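Local structure of elongation factor 1-beta (Pyrococcus horikoshii OT-3, 7CSL) at residues T15-N20 / F48-L53; N20-E25 / V41-I46; E25-K30 / E75-V80; E34-A39 / Y65-V70. The protein probably promotes the exchange of GDP for GTP on elongation factor 1-alpha, so that the GTP-bound form can again bind aminoacyl-tRNA. All coordinates share one frame; numbering follows the deposited sequence.

The chain folds as a ferredoxin-like beta-alpha-beta-beta-alpha-beta sandwich. Two helices pack on an antiparallel sheet with the strand order 37-47, 50-59, 6-14, 80-90. Contacts 1, 2 and 3 follow one another along the path into and through helix 21-29. Contact 1 holds the loop before it, contact 2 ties its first turns to strand 37-47, and contact 3 packs it on the loop before strand 80-90. Contacts 1 and 2 share N20, with centres about 8 Å apart; contacts 2 and 3 share E25. Contact 4 lies about 23 Å from contact 1 between centres, at the start of helix 67-75. Contacts 2 to 4 hold the helices, contact 1 the loop before one.

Contact 1: T15-N20 / F48-L53; sequences TDPDVN and FGLVAL
P17, L50 and G49 carry this contact. P17 sits in the loop between strand 6-14 and helix 21-29, and its ring lies against the tight connection that leads into strand 50-59. The ring touches with three carbons in turn. P17 CD meets L50 CD2 at 3.7 Å. P17 CG lies 3.8 Å from F48 O, and P17 CB lies 3.9 Å from G49 O. The L50 side chain runs alongside the proline ring and points the same way. Its CG is anti to the carbonyl carbon (chi1 -61°), and the CD2 branch does the touching.

G49 has a positive phi of 94°. A side chain here would press on P17 CB and on the carbonyl O of F48, so the glycine allows the close approach. Local bonds shape the P17 side. D16 to V19 form a type I beta turn, closed by V19 N to D16 O at 3.1 Å, with P17 at its second position, where its phi of -57° fits. D16 OD2 also accepts from D18 N at 3.2 Å, an Asx turn.

A second protein chain also packs here, with an apolar side chain on P17 and an aromatic one on L50. An acidic side chain of the same partner bonds to F48 N.

The pairing of the loop with the start of strand 50-59 is van der Waals in nature. Its fit depends on shape: a rigid ring, one methyl branch and a glycine backbone, while D16 OD2 and D16 O are used within their own loop.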
loop_
_atom_site.group_PDB
_atom_site.type_symbol
_atom_site.label_atom_id
_atom_site.label_comp_id
_atom_site.label_asym_id
_atom_site.label_seq_id
_atom_site.Cartn_x
_atom_site.Cartn_y
_atom_site.Cartn_z
ATOM N N THR C 15 20.112 -15.314 -2.288
ATOM C CA THR C 15 20.022 -16.445 -3.257
ATOM C C THR C 15 19.955 -17.813 -2.587
ATOM O O THR C 15 19.397 -18.759 -3.168
ATOM C CB THR C 15 21.210 -16.483 -4.244
ATOM O OG1 THR C 15 22.420 -16.368 -3.500
ATOM C CG2 THR C 15 21.106 -15.386 -5.246
ATOM N N ASP C 16 20.455 -17.893 -1.359
ATOM C CA ASP C 16 20.574 -19.129 -0.652
ATOM C C ASP C 16 20.620 -18.957 0.890
ATOM O O ASP C 16 21.148 -17.956 1.394
ATOM C CB ASP C 16 21.897 -19.725 -1.120
ATOM C CG ASP C 16 22.036 -21.136 -0.757
ATOM O OD1 ASP C 16 21.247 -21.944 -1.299
ATOM O OD2 ASP C 16 22.924 -21.426 0.072
ATOM N N PRO C 17 20.118 -19.955 1.646
ATOM C CA PRO C 17 20.220 -19.881 3.109
ATOM C C PRO C 17 21.636 -19.728 3.686
ATOM O O PRO C 17 21.757 -19.258 4.817
ATOM C CB PRO C 17 19.655 -21.208 3.584
ATOM C CG PRO C 17 18.859 -21.747 2.480
ATOM C CD PRO C 17 19.253 -21.058 1.209
ATOM N N ASP C 18 22.671 -20.142 2.939
ATOM C CA ASP C 18 24.084 -20.041 3.362
ATOM C C ASP C 18 24.809 -18.763 2.891
ATOM O O ASP C 18 26.011 -18.659 3.058
ATOM C CB ASP C 18 24.889 -21.279 2.887
ATOM C CG ASP C 18 24.494 -22.581 3.605
ATOM O OD1 ASP C 18 23.698 -22.554 4.566
ATOM O OD2 ASP C 18 24.991 -23.655 3.192
ATOM N N VAL C 19 24.092 -17.797 2.318
ATOM C CA VAL C 19 24.675 -16.479 2.022
ATOM C C VAL C 19 25.151 -15.809 3.323
ATOM O O VAL C 19 24.459 -15.796 4.332
ATOM C CB VAL C 19 23.674 -15.535 1.286
ATOM C CG1 VAL C 19 24.233 -14.115 1.180
ATOM C CG2 VAL C 19 23.341 -16.070 -0.097
ATOM N N ASN C 20 26.363 -15.283 3.284
ATOM C CA ASN C 20 26.899 -14.475 4.347
ATOM C C ASN C 20 26.161 -13.128 4.310
ATOM O O ASN C 20 26.382 -12.314 3.418
ATOM C CB ASN C 20 28.397 -14.296 4.144
ATOM C CG ASN C 20 29.078 -13.630 5.320
ATOM O OD1 ASN C 20 28.551 -12.699 5.934
ATOM N ND2 ASN C 20 30.283 -14.094 5.619
ATOM N N PHE C 48 12.918 -21.831 6.287
ATOM C CA PHE C 48 13.907 -22.833 5.887
ATOM C C PHE C 48 15.283 -22.245 5.820
ATOM O O PHE C 48 16.060 -22.586 4.947
ATOM C CB PHE C 48 13.525 -23.506 4.547
ATOM C CG PHE C 48 12.152 -24.117 4.553
ATOM C CD1 PHE C 48 11.916 -25.355 5.183
ATOM C CD2 PHE C 48 11.072 -23.437 4.003
ATOM C CE1 PHE C 48 10.637 -25.902 5.216
ATOM C CE2 PHE C 48 9.809 -23.979 4.026
ATOM C CZ PHE C 48 9.584 -25.216 4.644
ATOM N N GLY C 49 15.533 -21.277 6.690
ATOM C CA GLY C 49 16.842 -20.727 6.865
ATOM C C GLY C 49 17.125 -19.497 6.064
ATOM O O GLY C 49 18.145 -18.887 6.290
ATOM N N LEU C 50 16.211 -19.132 5.154
ATOM C CA LEU C 50 16.280 -17.874 4.428
ATOM C C LEU C 50 16.003 -16.685 5.368
ATOM O O LEU C 50 15.010 -16.650 6.065
ATOM C CB LEU C 50 15.249 -17.856 3.301
ATOM C CG LEU C 50 15.391 -18.936 2.227
ATOM C CD1 LEU C 50 14.082 -19.149 1.528
ATOM C CD2 LEU C 50 16.500 -18.616 1.246
ATOM N N VAL C 51 16.885 -15.698 5.352
ATOM C CA VAL C 51 16.740 -14.497 6.151
ATOM C C VAL C 51 16.742 -13.305 5.202
ATOM O O VAL C 51 17.690 -13.114 4.471
ATOM C CB VAL C 51 17.848 -14.412 7.190
ATOM C CG1 VAL C 51 17.730 -13.116 7.998
ATOM C CG2 VAL C 51 17.757 -15.632 8.132
ATOM N N ALA C 52 15.656 -12.537 5.197
ATOM C CA ALA C 52 15.622 -11.270 4.452
ATOM C C ALA C 52 16.380 -10.154 5.210
ATOM O O ALA C 52 16.470 -10.150 6.454
ATOM C CB ALA C 52 14.193 -10.849 4.196
ATOM N N LEU C 53 16.967 -9.256 4.438
ATOM C CA LEU C 53 17.503 -7.984 4.922
ATOM C C LEU C 53 16.453 -6.924 4.544
ATOM O O LEU C 53 16.074 -6.815 3.372
ATOM C CB LEU C 53 18.808 -7.653 4.247
ATOM C CG LEU C 53 20.166 -8.218 4.724
ATOM C CD1 LEU C 53 20.111 -9.623 5.231
ATOM C CD2 LEU C 53 21.159 -8.104 3.586
#

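Contact 2: N20-E25 / V41-I46; sequences NLDELE and VEREPI
A salt-bridge network joins the first turns of helix 21-29 to strand 37-47, outermost in the sheet of this chain. R43 is at its centre. Its CG is anti to the carbonyl carbon, and the chain runs extended to NE, so the guanidinium reaches across to the helix. R43 NH2 donates to D22 OD1 at 2.6 Å, and R43 NH1 adds a weak bond to the same oxygen at 3.2 Å. The two flat groups are 36° apart. R43 NH2 also donates to E25 OE1 at 3.1 Å, nearly straight at 170°. Here the carboxylate stands almost upright on the guanidinium, with 85° between the planes. Both acids lie at the guanidinium edge, while L21 CB sits over one face, 3.7 Å from R43 NH1.

A water completes the grip on E25. It donates to E25 OE1 at 2.8 Å and accepts from R43 NE at 2.9 Å. The other oxygen, E25 OE2, forms a salt bridge with K29 and rests 3.9 Å from V41 CB. E25 and V41 thus meet tip to tip. Two positive partners would probably keep E25 ionised. An alanine at E25 would remove the carboxylate, and would probably leave R43 with one acid here, D22, cost K29 its salt-bridge partner, lose the water bridge and leave V41 less covered.

N20 caps the helix start: its OD1 accepts from E23 N at 3.1 Å. L21 packs on V51 and L53, the helix-on-sheet packing of a ferredoxin-like fold, to which this protein adds the D22-E25-R43 network.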
loop_
_atom_site.group_PDB
_atom_site.type_symbol
_atom_site.label_atom_id
_atom_site.label_comp_id
_atom_site.label_asym_id
_atom_site.label_seq_id
_atom_site.Cartn_x
_atom_site.Cartn_y
_atom_site.Cartn_z
ATOM N N ASN C 20 26.363 -15.283 3.284
ATOM C CA ASN C 20 26.899 -14.475 4.347
ATOM C C ASN C 20 26.161 -13.128 4.310
ATOM O O ASN C 20 26.382 -12.314 3.418
ATOM C CB ASN C 20 28.397 -14.296 4.144
ATOM C CG ASN C 20 29.078 -13.630 5.320
ATOM O OD1 ASN C 20 28.551 -12.699 5.934
ATOM N ND2 ASN C 20 30.283 -14.094 5.619
ATOM N N LEU C 21 25.299 -12.916 5.294
ATOM C CA LEU C 21 24.427 -11.739 5.337
ATOM C C LEU C 21 25.187 -10.486 5.793
ATOM O O LEU C 21 24.820 -9.373 5.394
ATOM C CB LEU C 21 23.206 -12.024 6.227
ATOM C CG LEU C 21 22.336 -13.227 5.818
ATOM C CD1 LEU C 21 21.399 -13.674 6.952
ATOM C CD2 LEU C 21 21.548 -12.937 4.542
ATOM N N ASP C 22 26.255 -10.648 6.597
ATOM C CA ASP C 22 27.117 -9.496 6.973
ATOM C C ASP C 22 27.848 -8.928 5.735
ATOM O O ASP C 22 27.976 -7.704 5.542
ATOM C CB ASP C 22 28.123 -9.883 8.083
ATOM C CG ASP C 22 27.440 -10.327 9.393
ATOM O OD1 ASP C 22 26.364 -9.795 9.759
ATOM O OD2 ASP C 22 27.975 -11.227 10.060
ATOM N N GLU C 23 28.299 -9.833 4.882
ATOM C CA GLU C 23 29.003 -9.488 3.663
ATOM C C GLU C 23 28.057 -8.834 2.669
ATOM O O GLU C 23 28.424 -7.852 2.019
ATOM C CB GLU C 23 29.599 -10.758 3.067
ATOM C CG GLU C 23 30.421 -10.588 1.807
ATOM C CD GLU C 23 30.965 -11.926 1.312
ATOM O OE1 GLU C 23 30.843 -12.189 0.098
ATOM O OE2 GLU C 23 31.481 -12.719 2.141
ATOM N N LEU C 24 26.851 -9.403 2.566
ATOM C CA LEU C 24 25.814 -8.939 1.656
ATOM C C LEU C 24 25.293 -7.555 2.085
ATOM O O LEU C 24 25.205 -6.618 1.266
ATOM C CB LEU C 24 24.664 -9.977 1.555
ATOM C CG LEU C 24 23.459 -9.515 0.743
ATOM C CD1 LEU C 24 23.872 -9.335 -0.717
ATOM C CD2 LEU C 24 22.301 -10.485 0.829
ATOM N N GLU C 25 25.013 -7.395 3.368
ATOM C CA GLU C 25 24.618 -6.078 3.888
ATOM C C GLU C 25 25.609 -4.999 3.503
ATOM O O GLU C 25 25.222 -3.956 2.989
ATOM C CB GLU C 25 24.493 -6.123 5.396
ATOM C CG GLU C 25 23.945 -4.850 6.037
ATOM C CD GLU C 25 23.787 -5.011 7.527
ATOM O OE1 GLU C 25 23.485 -6.150 7.942
ATOM O OE2 GLU C 25 23.964 -4.013 8.272
ATOM N N VAL C 41 19.105 -1.269 8.982
ATOM C CA VAL C 41 18.898 -2.541 8.316
ATOM C C VAL C 41 18.441 -3.515 9.388
ATOM O O VAL C 41 19.092 -3.613 10.416
ATOM C CB VAL C 41 20.193 -3.049 7.653
ATOM C CG1 VAL C 41 19.879 -4.225 6.745
ATOM C CG2 VAL C 41 20.833 -1.942 6.834
ATOM N N GLU C 42 17.332 -4.204 9.145
ATOM C CA GLU C 42 16.877 -5.243 10.025
ATOM C C GLU C 42 16.933 -6.573 9.299
ATOM O O GLU C 42 16.805 -6.627 8.081
ATOM C CB GLU C 42 15.467 -4.967 10.488
ATOM C CG GLU C 42 15.355 -3.605 11.123
ATOM C CD GLU C 42 14.198 -3.511 12.059
ATOM O OE1 GLU C 42 13.068 -3.815 11.628
ATOM O OE2 GLU C 42 14.435 -3.103 13.208
ATOM N N ARG C 43 17.098 -7.640 10.073
ATOM C CA ARG C 43 17.040 -8.999 9.545
ATOM C C ARG C 43 15.733 -9.623 9.955
ATOM O O ARG C 43 15.302 -9.485 11.112
ATOM C CB ARG C 43 18.232 -9.810 10.032
ATOM C CG ARG C 43 19.518 -9.109 9.710
ATOM C CD ARG C 43 20.707 -10.030 9.731
ATOM N NE ARG C 43 21.878 -9.323 9.243
ATOM C CZ ARG C 43 23.130 -9.785 9.291
ATOM N NH1 ARG C 43 23.407 -10.981 9.801
ATOM N NH2 ARG C 43 24.123 -9.031 8.811
ATOM N N GLU C 44 15.087 -10.265 8.993
ATOM C CA GLU C 44 13.812 -10.912 9.225
ATOM C C GLU C 44 13.846 -12.337 8.664
ATOM O O GLU C 44 13.880 -12.532 7.404
ATOM C CB GLU C 44 12.643 -10.112 8.614
ATOM C CG GLU C 44 11.301 -10.432 9.268
ATOM C CD GLU C 44 10.093 -10.137 8.395
ATOM O OE1 GLU C 44 10.236 -9.519 7.329
ATOM O OE2 GLU C 44 8.973 -10.523 8.786
ATOM N N PRO C 45 13.794 -13.339 9.574
ATOM C CA PRO C 45 13.819 -14.719 9.127
ATOM C C PRO C 45 12.530 -15.025 8.460
ATOM O O PRO C 45 11.492 -14.611 8.925
ATOM C CB PRO C 45 13.945 -15.530 10.445
ATOM C CG PRO C 45 13.299 -14.648 11.481
ATOM C CD PRO C 45 13.612 -13.242 11.047
ATOM N N ILE C 46 12.588 -15.756 7.365
ATOM C CA ILE C 46 11.385 -16.116 6.600
ATOM C C ILE C 46 11.038 -17.591 6.775
ATOM O O ILE C 46 10.099 -17.940 7.502
ATOM C CB ILE C 46 11.581 -15.775 5.091
ATOM C CG1 ILE C 46 12.190 -14.371 4.937
ATOM C CG2 ILE C 46 10.289 -15.997 4.338
ATOM C CD1 ILE C 46 11.333 -13.230 5.442
HETATM O O HOH W 1 21.269 -6.528 9.676
#

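Contact 3: E25-K30 / E75-V80; sequences EEKLKK and EEVENV
In this ferredoxin-like domain, helix 21-29 packs beside the loop that leads from helix 67-75 into strand 80-90. L28 and V77 meet at a slant. L28 CG is anti to the carbonyl carbon (chi1 -69°), which, together with chi2, puts the CD2 branch toward the loop. L28 CD2 sits 4.0 Å from both V77 CB and V77 CG2. The same methyl meets V80 CG2, also at 4.0 Å, so one branch of the leucine packs on two valines. V77 to V80 form a type II beta turn, and this brings the two valines to the same helix.

V77 divides its methyls between two helix residues. CG2 faces L28, while CG1 touches K27 CB at 3.7 Å. V77 also packs on L24 and V31, and L28 on L53 and F55, which links this patch to the sheet core.

K27 and E78 pass each other askew at the more exposed side of the contact. The lysine chain is bent at chi2 (148°) and chi4 (-103°). Its amino group comes near the carboxylate without a direct salt bridge: K27 NZ is 4.1 Å from E78 OE2. A water spans the pair instead, accepting from K27 NZ at 2.7 Å and donating to E78 OE1 at 2.6 Å.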
loop_
_atom_site.group_PDB
_atom_site.type_symbol
_atom_site.label_atom_id
_atom_site.label_comp_id
_atom_site.label_asym_id
_atom_site.label_seq_id
_atom_site.Cartn_x
_atom_site.Cartn_y
_atom_site.Cartn_z
ATOM N N GLU C 25 25.013 -7.395 3.368
ATOM C CA GLU C 25 24.618 -6.078 3.888
ATOM C C GLU C 25 25.609 -4.999 3.503
ATOM O O GLU C 25 25.222 -3.956 2.989
ATOM C CB GLU C 25 24.493 -6.123 5.396
ATOM C CG GLU C 25 23.945 -4.850 6.037
ATOM C CD GLU C 25 23.787 -5.011 7.527
ATOM O OE1 GLU C 25 23.485 -6.150 7.942
ATOM O OE2 GLU C 25 23.964 -4.013 8.272
ATOM N N GLU C 26 26.889 -5.275 3.751
ATOM C CA GLU C 26 27.960 -4.323 3.475
ATOM C C GLU C 26 27.991 -3.917 1.999
ATOM O O GLU C 26 28.295 -2.764 1.696
ATOM C CB GLU C 26 29.334 -4.895 3.905
ATOM C CG GLU C 26 30.426 -3.840 4.069
ATOM C CD GLU C 26 31.851 -4.380 3.903
ATOM O OE1 GLU C 26 32.270 -5.246 4.710
ATOM O OE2 GLU C 26 32.560 -3.918 2.972
ATOM N N LYS C 27 27.730 -4.875 1.102
ATOM C CA LYS C 27 27.767 -4.641 -0.350
ATOM C C LYS C 27 26.581 -3.831 -0.818
ATOM O O LYS C 27 26.692 -2.943 -1.692
ATOM C CB LYS C 27 27.792 -5.967 -1.143
ATOM C CG LYS C 27 29.199 -6.471 -1.477
ATOM C CD LYS C 27 29.292 -7.991 -1.517
ATOM C CE LYS C 27 30.573 -8.490 -2.195
ATOM N NZ LYS C 27 30.332 -8.970 -3.594
ATOM N N LEU C 28 25.421 -4.184 -0.284
ATOM C CA LEU C 28 24.192 -3.463 -0.584
ATOM C C LEU C 28 24.274 -2.018 -0.112
ATOM O O LEU C 28 23.815 -1.117 -0.795
ATOM C CB LEU C 28 23.028 -4.144 0.120
ATOM C CG LEU C 28 22.695 -5.500 -0.456
ATOM C CD1 LEU C 28 21.760 -6.243 0.517
ATOM C CD2 LEU C 28 22.086 -5.340 -1.837
ATOM N N LYS C 29 24.859 -1.804 1.058
ATOM C CA LYS C 29 24.987 -0.440 1.568
ATOM C C LYS C 29 25.764 0.448 0.588
ATOM O O LYS C 29 25.361 1.574 0.352
ATOM C CB LYS C 29 25.603 -0.426 2.955
ATOM C CG LYS C 29 24.639 -0.831 4.059
ATOM C CD LYS C 29 25.377 -1.153 5.352
ATOM C CE LYS C 29 24.425 -1.167 6.529
ATOM N NZ LYS C 29 25.046 -1.725 7.763
ATOM N N LYS C 30 26.810 -0.092 -0.042
ATOM C CA LYS C 30 27.666 0.685 -0.951
ATOM C C LYS C 30 26.997 1.089 -2.280
ATOM O O LYS C 30 27.537 1.931 -2.971
ATOM C CB LYS C 30 28.981 -0.083 -1.249
ATOM C CG LYS C 30 29.869 -0.281 -0.015
ATOM C CD LYS C 30 31.015 -1.279 -0.269
ATOM C CE LYS C 30 32.026 -0.720 -1.261
ATOM N NZ LYS C 30 33.412 -1.275 -1.111
ATOM N N GLU C 75 19.373 -5.526 -6.804
ATOM C CA GLU C 75 19.240 -6.758 -7.576
ATOM C C GLU C 75 20.496 -7.112 -8.418
ATOM O O GLU C 75 20.654 -8.252 -8.865
ATOM C CB GLU C 75 17.952 -6.740 -8.415
ATOM C CG GLU C 75 16.659 -6.939 -7.577
ATOM C CD GLU C 75 15.387 -7.175 -8.410
ATOM O OE1 GLU C 75 15.450 -6.985 -9.636
ATOM O OE2 GLU C 75 14.319 -7.572 -7.855
ATOM N N GLU C 76 21.392 -6.152 -8.626
ATOM C CA GLU C 76 22.635 -6.405 -9.331
ATOM C C GLU C 76 23.694 -7.015 -8.401
ATOM O O GLU C 76 24.649 -7.623 -8.885
ATOM C CB GLU C 76 23.163 -5.113 -9.982
ATOM C CG GLU C 76 22.315 -4.637 -11.172
ATOM C CD GLU C 76 22.425 -3.139 -11.497
ATOM O OE1 GLU C 76 23.211 -2.407 -10.851
ATOM O OE2 GLU C 76 21.703 -2.678 -12.416
ATOM N N VAL C 77 23.535 -6.865 -7.080
ATOM C CA VAL C 77 24.566 -7.325 -6.136
ATOM C C VAL C 77 24.569 -8.849 -5.998
ATOM O O VAL C 77 23.505 -9.498 -6.048
ATOM C CB VAL C 77 24.435 -6.641 -4.759
ATOM C CG1 VAL C 77 25.434 -7.184 -3.746
ATOM C CG2 VAL C 77 24.625 -5.144 -4.896
ATOM N N GLU C 78 25.779 -9.402 -5.843
ATOM C CA GLU C 78 26.018 -10.851 -5.774
ATOM C C GLU C 78 25.276 -11.420 -4.565
ATOM O O GLU C 78 25.298 -10.817 -3.491
ATOM C CB GLU C 78 27.521 -11.107 -5.612
ATOM C CG GLU C 78 27.985 -12.549 -5.698
ATOM C CD GLU C 78 29.479 -12.651 -5.413
ATOM O OE1 GLU C 78 29.864 -13.213 -4.361
ATOM O OE2 GLU C 78 30.271 -12.105 -6.217
ATOM N N ASN C 79 24.604 -12.550 -4.779
ATOM C CA ASN C 79 23.812 -13.265 -3.756
ATOM C C ASN C 79 22.436 -12.667 -3.389
ATOM O O ASN C 79 21.847 -13.023 -2.379
ATOM C CB ASN C 79 24.631 -13.517 -2.495
ATOM C CG ASN C 79 25.834 -14.398 -2.743
ATOM O OD1 ASN C 79 26.006 -14.957 -3.826
ATOM N ND2 ASN C 79 26.655 -14.553 -1.720
ATOM N N VAL C 80 21.934 -11.781 -4.231
ATOM C CA VAL C 80 20.619 -11.250 -4.108
ATOM C C VAL C 80 19.694 -11.962 -5.056
ATOM O O VAL C 80 19.848 -11.844 -6.260
ATOM C CB VAL C 80 20.587 -9.769 -4.458
ATOM C CG1 VAL C 80 19.163 -9.233 -4.449
ATOM C CG2 VAL C 80 21.496 -8.973 -3.500
HETATM O O HOH W 2 29.791 -11.387 -2.558
#

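Contact 4: E34-A39 / Y65-V70; sequences EKYGLA and YSFDEV
The Y36 ring has V70 CG2 over the centre of one face, 3.7 Å from its centroid, a CH-pi contact. From the opposite side Y65 turns its edge toward Y36 in an offset edge-to-face pair, with planes at 76° and centroids 5.5 Å apart. A water lies at the Y36 edge, in the ring plane. The Y65 ring has K35 over one face. K35 CE stands 3.8 Å from the Y65 centroid, and K35 NZ follows at 5.0 Å, nearly on the ring normal, a cation-pi contact. The lysine gets there from a crowded first torsion (chi1 69°), with its chain bent only at the end.

Y36 OH points at the helix start. S66 N donates to it at 3.1 Å, nearly straight at 163°. The in-plane water is very close to Y36 OH, at 2.4 Å, and donates to E69 OE1 at 2.7 Å. It also takes a weak bond from K35 NZ. A second water bridges K35 O and Y65 OH. S66 is the N-cap of helix 67-75, and its OG accepts from E69 N at 3.1 Å.

An alanine at Y36 would remove the ring and hydroxyl, and would probably leave V70 and Y65 poorly packed and S66 N without this acceptor.

Y36 also packs on V57, and V70 on I10, both in the sheet. Y36, just before strand 37-47, thus packs and hydrogen-bonds against the N-capped start of helix 67-75. The contact lies where that helix packs on the sheet of a ferredoxin-like fold.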
loop_
_atom_site.group_PDB
_atom_site.type_symbol
_atom_site.label_atom_id
_atom_site.label_comp_id
_atom_site.label_asym_id
_atom_site.label_seq_id
_atom_site.Cartn_x
_atom_site.Cartn_y
_atom_site.Cartn_z
ATOM N N GLU C 34 23.886 8.311 -3.629
ATOM C CA GLU C 34 24.278 9.352 -2.694
ATOM C C GLU C 34 23.118 10.188 -2.147
ATOM O O GLU C 34 23.152 10.537 -0.974
ATOM C CB GLU C 34 25.344 10.300 -3.303
ATOM C CG GLU C 34 25.960 11.281 -2.291
ATOM C CD GLU C 34 26.896 12.327 -2.916
ATOM O OE1 GLU C 34 27.572 12.011 -3.921
ATOM O OE2 GLU C 34 26.981 13.468 -2.385
ATOM N N LYS C 35 22.138 10.533 -2.974
ATOM C CA LYS C 35 21.012 11.351 -2.506
ATOM C C LYS C 35 20.004 10.564 -1.645
ATOM O O LYS C 35 19.128 11.196 -1.081
ATOM C CB LYS C 35 20.253 12.078 -3.630
ATOM C CG LYS C 35 19.443 11.224 -4.593
ATOM C CD LYS C 35 18.789 12.134 -5.643
ATOM C CE LYS C 35 17.717 11.447 -6.477
ATOM N NZ LYS C 35 18.234 10.186 -7.067
ATOM N N TYR C 36 20.141 9.236 -1.530
ATOM C CA TYR C 36 19.336 8.459 -0.550
ATOM C C TYR C 36 20.152 8.276 0.720
ATOM O O TYR C 36 21.361 8.418 0.707
ATOM C CB TYR C 36 18.907 7.127 -1.141
ATOM C CG TYR C 36 18.147 7.257 -2.419
ATOM C CD1 TYR C 36 16.778 7.444 -2.425
ATOM C CD2 TYR C 36 18.790 7.203 -3.639
ATOM C CE1 TYR C 36 16.094 7.569 -3.614
ATOM C CE2 TYR C 36 18.112 7.328 -4.830
ATOM C CZ TYR C 36 16.768 7.518 -4.810
ATOM O OH TYR C 36 16.063 7.632 -5.963
ATOM N N GLY C 37 19.484 8.001 1.820
ATOM C CA GLY C 37 20.148 7.691 3.049
ATOM C C GLY C 37 19.641 6.391 3.539
ATOM O O GLY C 37 18.829 5.768 2.892
ATOM N N LEU C 38 20.085 5.993 4.718
ATOM C CA LEU C 38 19.723 4.705 5.275
ATOM C C LEU C 38 19.503 4.849 6.761
ATOM O O LEU C 38 20.411 5.241 7.473
ATOM C CB LEU C 38 20.857 3.701 5.016
ATOM C CG LEU C 38 20.636 2.281 5.496
ATOM C CD1 LEU C 38 19.492 1.601 4.757
ATOM C CD2 LEU C 38 21.886 1.462 5.276
ATOM N N ALA C 39 18.298 4.547 7.229
ATOM C CA ALA C 39 17.996 4.688 8.659
ATOM C C ALA C 39 18.477 3.478 9.441
ATOM O O ALA C 39 19.014 3.646 10.505
ATOM C CB ALA C 39 16.494 4.948 8.908
ATOM N N TYR C 65 13.004 10.850 -7.238
ATOM C CA TYR C 65 13.261 9.829 -6.211
ATOM C C TYR C 65 12.363 8.610 -6.416
ATOM O O TYR C 65 11.171 8.720 -6.723
ATOM C CB TYR C 65 13.074 10.378 -4.816
ATOM C CG TYR C 65 14.116 11.380 -4.356
ATOM C CD1 TYR C 65 14.181 12.682 -4.916
ATOM C CD2 TYR C 65 14.990 11.070 -3.321
ATOM C CE1 TYR C 65 15.089 13.619 -4.444
ATOM C CE2 TYR C 65 15.927 12.001 -2.868
ATOM C CZ TYR C 65 15.972 13.273 -3.428
ATOM O OH TYR C 65 16.911 14.169 -2.968
ATOM N N SER C 66 12.982 7.460 -6.264
ATOM C CA SER C 66 12.353 6.196 -6.502
ATOM C C SER C 66 13.074 5.167 -5.654
ATOM O O SER C 66 14.285 4.949 -5.798
ATOM C CB SER C 66 12.452 5.847 -7.981
ATOM O OG SER C 66 12.183 4.498 -8.200
ATOM N N PHE C 67 12.346 4.533 -4.748
ATOM C CA PHE C 67 12.893 3.361 -4.052
ATOM C C PHE C 67 12.984 2.162 -5.016
ATOM O O PHE C 67 13.820 1.305 -4.822
ATOM C CB PHE C 67 12.081 3.039 -2.781
ATOM C CG PHE C 67 12.049 4.169 -1.816
ATOM C CD1 PHE C 67 13.231 4.626 -1.218
ATOM C CD2 PHE C 67 10.877 4.852 -1.569
ATOM C CE1 PHE C 67 13.219 5.700 -0.361
ATOM C CE2 PHE C 67 10.864 5.921 -0.706
ATOM C CZ PHE C 67 12.048 6.355 -0.100
ATOM N N ASP C 68 12.199 2.149 -6.096
ATOM C CA ASP C 68 12.294 1.091 -7.093
ATOM C C ASP C 68 13.667 1.062 -7.774
ATOM O O ASP C 68 14.142 -0.004 -8.121
ATOM C CB ASP C 68 11.200 1.229 -8.184
ATOM C CG ASP C 68 9.871 0.539 -7.807
ATOM O OD1 ASP C 68 9.644 0.210 -6.632
ATOM O OD2 ASP C 68 9.047 0.331 -8.704
ATOM N N GLU C 69 14.291 2.226 -7.956
ATOM C CA GLU C 69 15.598 2.296 -8.594
ATOM C C GLU C 69 16.639 1.852 -7.598
ATOM O O GLU C 69 17.643 1.277 -8.010
ATOM C CB GLU C 69 15.895 3.692 -9.154
ATOM C CG GLU C 69 15.003 4.066 -10.328
ATOM C CD GLU C 69 15.199 5.495 -10.845
ATOM O OE1 GLU C 69 16.144 6.181 -10.394
ATOM O OE2 GLU C 69 14.389 5.940 -11.703
ATOM N N VAL C 70 16.391 2.042 -6.287
ATOM C CA VAL C 70 17.356 1.591 -5.314
ATOM C C VAL C 70 17.302 0.074 -5.332
ATOM O O VAL C 70 18.354 -0.561 -5.338
ATOM C CB VAL C 70 17.230 2.220 -3.919
ATOM C CG1 VAL C 70 18.380 1.792 -3.029
ATOM C CG2 VAL C 70 17.229 3.724 -3.997
HETATM O O HOH W 3 17.942 13.874 -0.406
HETATM O O HOH W 4 17.051 7.343 -8.139
#